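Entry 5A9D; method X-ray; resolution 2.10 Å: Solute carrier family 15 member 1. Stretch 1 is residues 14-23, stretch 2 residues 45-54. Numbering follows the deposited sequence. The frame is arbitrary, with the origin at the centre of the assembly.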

# COMPACT_ATOMS: atom_id res chain seq x y z
N ASN A 14 2.21 -22.68 13.00
CA ASN A 14 1.77 -24.06 13.25
C ASN A 14 1.24 -24.32 14.69
O ASN A 14 1.12 -25.47 15.10
CB ASN A 14 2.90 -25.05 12.89
CG ASN A 14 4.17 -24.86 13.69
OD1 ASN A 14 4.18 -24.22 14.76
ND2 ASN A 14 5.27 -25.42 13.18
N ASN A 15 0.96 -23.26 15.46
CA ASN A 15 0.46 -23.44 16.82
C ASN A 15 -0.53 -22.32 17.21
O ASN A 15 -0.75 -21.38 16.45
CB ASN A 15 1.65 -23.55 17.83
CG ASN A 15 2.47 -22.28 18.07
OD1 ASN A 15 2.31 -21.23 17.42
ND2 ASN A 15 3.39 -22.35 19.01
N ASN A 16 -1.10 -22.43 18.42
CA ASN A 16 -1.99 -21.42 18.98
C ASN A 16 -1.19 -20.17 19.31
O ASN A 16 -0.13 -20.27 19.89
CB ASN A 16 -2.65 -21.93 20.26
CG ASN A 16 -3.71 -22.98 20.05
OD1 ASN A 16 -4.18 -23.23 18.93
ND2 ASN A 16 -4.08 -23.63 21.12
N MET A 17 -1.70 -18.99 18.94
CA MET A 17 -1.04 -17.73 19.25
C MET A 17 -2.04 -16.78 19.81
O MET A 17 -3.22 -16.83 19.45
CB MET A 17 -0.34 -17.14 18.03
CG MET A 17 0.90 -17.92 17.67
SD MET A 17 1.79 -17.14 16.33
CE MET A 17 2.60 -15.82 17.26
N THR A 18 -1.57 -15.89 20.67
CA THR A 18 -2.39 -14.89 21.33
C THR A 18 -1.88 -13.47 21.03
O THR A 18 -0.67 -13.20 21.12
CB THR A 18 -2.42 -15.14 22.86
OG1 THR A 18 -2.88 -16.47 23.14
CG2 THR A 18 -3.29 -14.15 23.58
N VAL A 19 -2.80 -12.57 20.72
CA VAL A 19 -2.52 -11.15 20.54
C VAL A 19 -3.26 -10.45 21.65
O VAL A 19 -4.49 -10.57 21.77
CB VAL A 19 -2.96 -10.63 19.15
CG1 VAL A 19 -2.65 -9.14 19.03
CG2 VAL A 19 -2.25 -11.41 18.04
N HIS A 20 -2.51 -9.74 22.49
CA HIS A 20 -3.04 -9.01 23.63
C HIS A 20 -3.16 -7.55 23.25
O HIS A 20 -2.16 -6.86 23.07
CB HIS A 20 -2.15 -9.16 24.89
CG HIS A 20 -1.86 -10.57 25.28
ND1 HIS A 20 -2.61 -11.21 26.26
CD2 HIS A 20 -0.89 -11.42 24.85
CE1 HIS A 20 -2.09 -12.41 26.39
NE2 HIS A 20 -1.04 -12.58 25.57
N PHE A 21 -4.39 -7.11 23.08
CA PHE A 21 -4.71 -5.74 22.76
C PHE A 21 -5.13 -5.11 24.08
O PHE A 21 -5.49 -5.85 25.00
CB PHE A 21 -5.91 -5.70 21.79
CG PHE A 21 -5.66 -6.26 20.42
CD1 PHE A 21 -5.03 -5.49 19.44
CD2 PHE A 21 -6.13 -7.53 20.07
CE1 PHE A 21 -4.85 -5.98 18.13
CE2 PHE A 21 -5.94 -8.03 18.78
CZ PHE A 21 -5.32 -7.24 17.81
N PRO A 22 -5.12 -3.78 24.26
CA PRO A 22 -5.55 -3.24 25.56
C PRO A 22 -7.03 -3.56 25.84
O PRO A 22 -7.90 -3.32 25.01
CB PRO A 22 -5.25 -1.73 25.44
CG PRO A 22 -4.24 -1.63 24.31
CD PRO A 22 -4.70 -2.70 23.34
N GLY A 23 -7.24 -4.25 26.95
CA GLY A 23 -8.55 -4.70 27.40
C GLY A 23 -9.10 -5.97 26.77
O GLY A 23 -10.16 -6.44 27.20
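Stretch 2 (45-54) LTSINISSSG

Stretch 2 lies alongside stretch 1 as an antiparallel β-strand neighbour, and the apolar centre of the contact is the sheet face carrying Met17, Val19, Ile50 and Ser52. Val19 (χ1 t) packs against two isoleucines: its CG1 lies 3.5 Å from CG2 of Ile48, and its CG2 lies 4.1 Å from CG1 of Ile50. Met17, with χ1 m, χ2 t and χ3 p, brings its CE to 3.5 Å from Ile50 CG2. Toward the C-terminal end of stretch 1, Phe21 CD1 approaches Ile48 CG1 at 4.0 Å, while Leu45 CD1 lies at the edge of the Phe21 ring, 4.4 Å from Phe21 CD1. Pro22 extends this apolar patch, its CD 4.1 Å from Leu45 CD1.

Beneath these side chains the extended backbones of the two strands run nearly antiparallel, at 162° between their N-to-C directions, their axes approaching to 4.7 Å. Thr18 and Ser51 form a hydrogen-bonded pair, Thr18 N to Ser51 O and Ser51 N to Thr18 O both spanning 2.9 Å. The next such pair is less even: His20 N to Asn49 O is 2.7 Å, Asn49 N to His20 O 3.2 Å. Between them Val19 and Ile50 form a non-hydrogen-bonded pair, with CA atoms 4.6 Å apart; Ile50 CA also makes a CA-H...O contact of 3.2 Å with Thr18 O.

The other face, bearing Thr18, His20, Asn49 and Ser51, is more polar. There Ser51 OG lies at the edge of the imidazole and shares a weak 3.4 Å hydrogen bond with His20 NE2. Past Met17 and Ser52, the backbone ladder continues from Ser53 N to Asn16 O at 3.2 Å, and Ser52 OG donates a weak 3.3 Å bond to Asn15 OD1. A water closes this polar edge, accepting from Asn16 N at 2.9 Å and hydrogen-bonding Ser53 OG at 3.3 Å from its oxygen.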

# COMPACT_ATOMS: atom_id res chain seq x y z
N LEU A 45 -4.44 2.49 21.79
CA LEU A 45 -3.66 1.36 21.29
C LEU A 45 -2.24 1.59 21.77
O LEU A 45 -1.33 1.84 20.98
CB LEU A 45 -3.76 1.30 19.74
CG LEU A 45 -3.62 -0.04 19.03
CD1 LEU A 45 -4.56 -1.12 19.60
CD2 LEU A 45 -3.87 0.13 17.55
N THR A 46 -2.08 1.56 23.11
CA THR A 46 -0.86 1.82 23.89
C THR A 46 0.28 0.85 23.54
O THR A 46 1.41 1.30 23.32
CB THR A 46 -1.21 1.83 25.40
OG1 THR A 46 -2.24 2.79 25.61
CG2 THR A 46 -0.01 2.17 26.29
N SER A 47 -0.03 -0.46 23.52
CA SER A 47 0.90 -1.53 23.17
C SER A 47 0.12 -2.77 22.74
O SER A 47 -1.05 -2.92 23.09
CB SER A 47 1.86 -1.85 24.32
OG SER A 47 1.24 -2.62 25.33
N ILE A 48 0.77 -3.63 21.96
CA ILE A 48 0.21 -4.89 21.50
C ILE A 48 1.27 -5.94 21.72
O ILE A 48 2.39 -5.79 21.22
CB ILE A 48 -0.28 -4.83 20.02
CG1 ILE A 48 -1.39 -3.76 19.83
CG2 ILE A 48 -0.80 -6.21 19.56
CD1 ILE A 48 -1.70 -3.41 18.35
N ASN A 49 0.95 -6.98 22.50
CA ASN A 49 1.86 -8.08 22.81
C ASN A 49 1.37 -9.33 22.12
O ASN A 49 0.17 -9.55 22.02
CB ASN A 49 1.97 -8.33 24.33
CG ASN A 49 2.22 -7.08 25.12
OD1 ASN A 49 3.20 -6.35 24.91
ND2 ASN A 49 1.31 -6.79 26.04
N ILE A 50 2.30 -10.15 21.65
CA ILE A 50 2.02 -11.40 20.95
C ILE A 50 2.79 -12.50 21.66
O ILE A 50 3.97 -12.35 21.97
CB ILE A 50 2.42 -11.30 19.46
CG1 ILE A 50 1.62 -10.19 18.73
CG2 ILE A 50 2.28 -12.64 18.74
CD1 ILE A 50 2.24 -9.77 17.43
N SER A 51 2.10 -13.61 21.92
CA SER A 51 2.69 -14.78 22.56
C SER A 51 2.26 -16.06 21.86
O SER A 51 1.30 -16.06 21.09
CB SER A 51 2.34 -14.80 24.04
OG SER A 51 0.95 -14.98 24.29
N SER A 52 2.99 -17.16 22.14
CA SER A 52 2.74 -18.50 21.62
C SER A 52 2.56 -19.46 22.76
O SER A 52 3.22 -19.32 23.80
CB SER A 52 3.90 -18.98 20.76
OG SER A 52 3.61 -18.88 19.37
N SER A 53 1.70 -20.47 22.56
CA SER A 53 1.47 -21.53 23.52
C SER A 53 2.80 -22.29 23.78
O SER A 53 3.55 -22.56 22.84
CB SER A 53 0.39 -22.48 23.02
OG SER A 53 0.58 -22.82 21.65
N GLY A 54 3.09 -22.55 25.06
CA GLY A 54 4.31 -23.23 25.50
C GLY A 54 5.54 -22.33 25.55
O GLY A 54 6.23 -22.30 26.57
O HOH W 1 -0.71 -25.07 19.67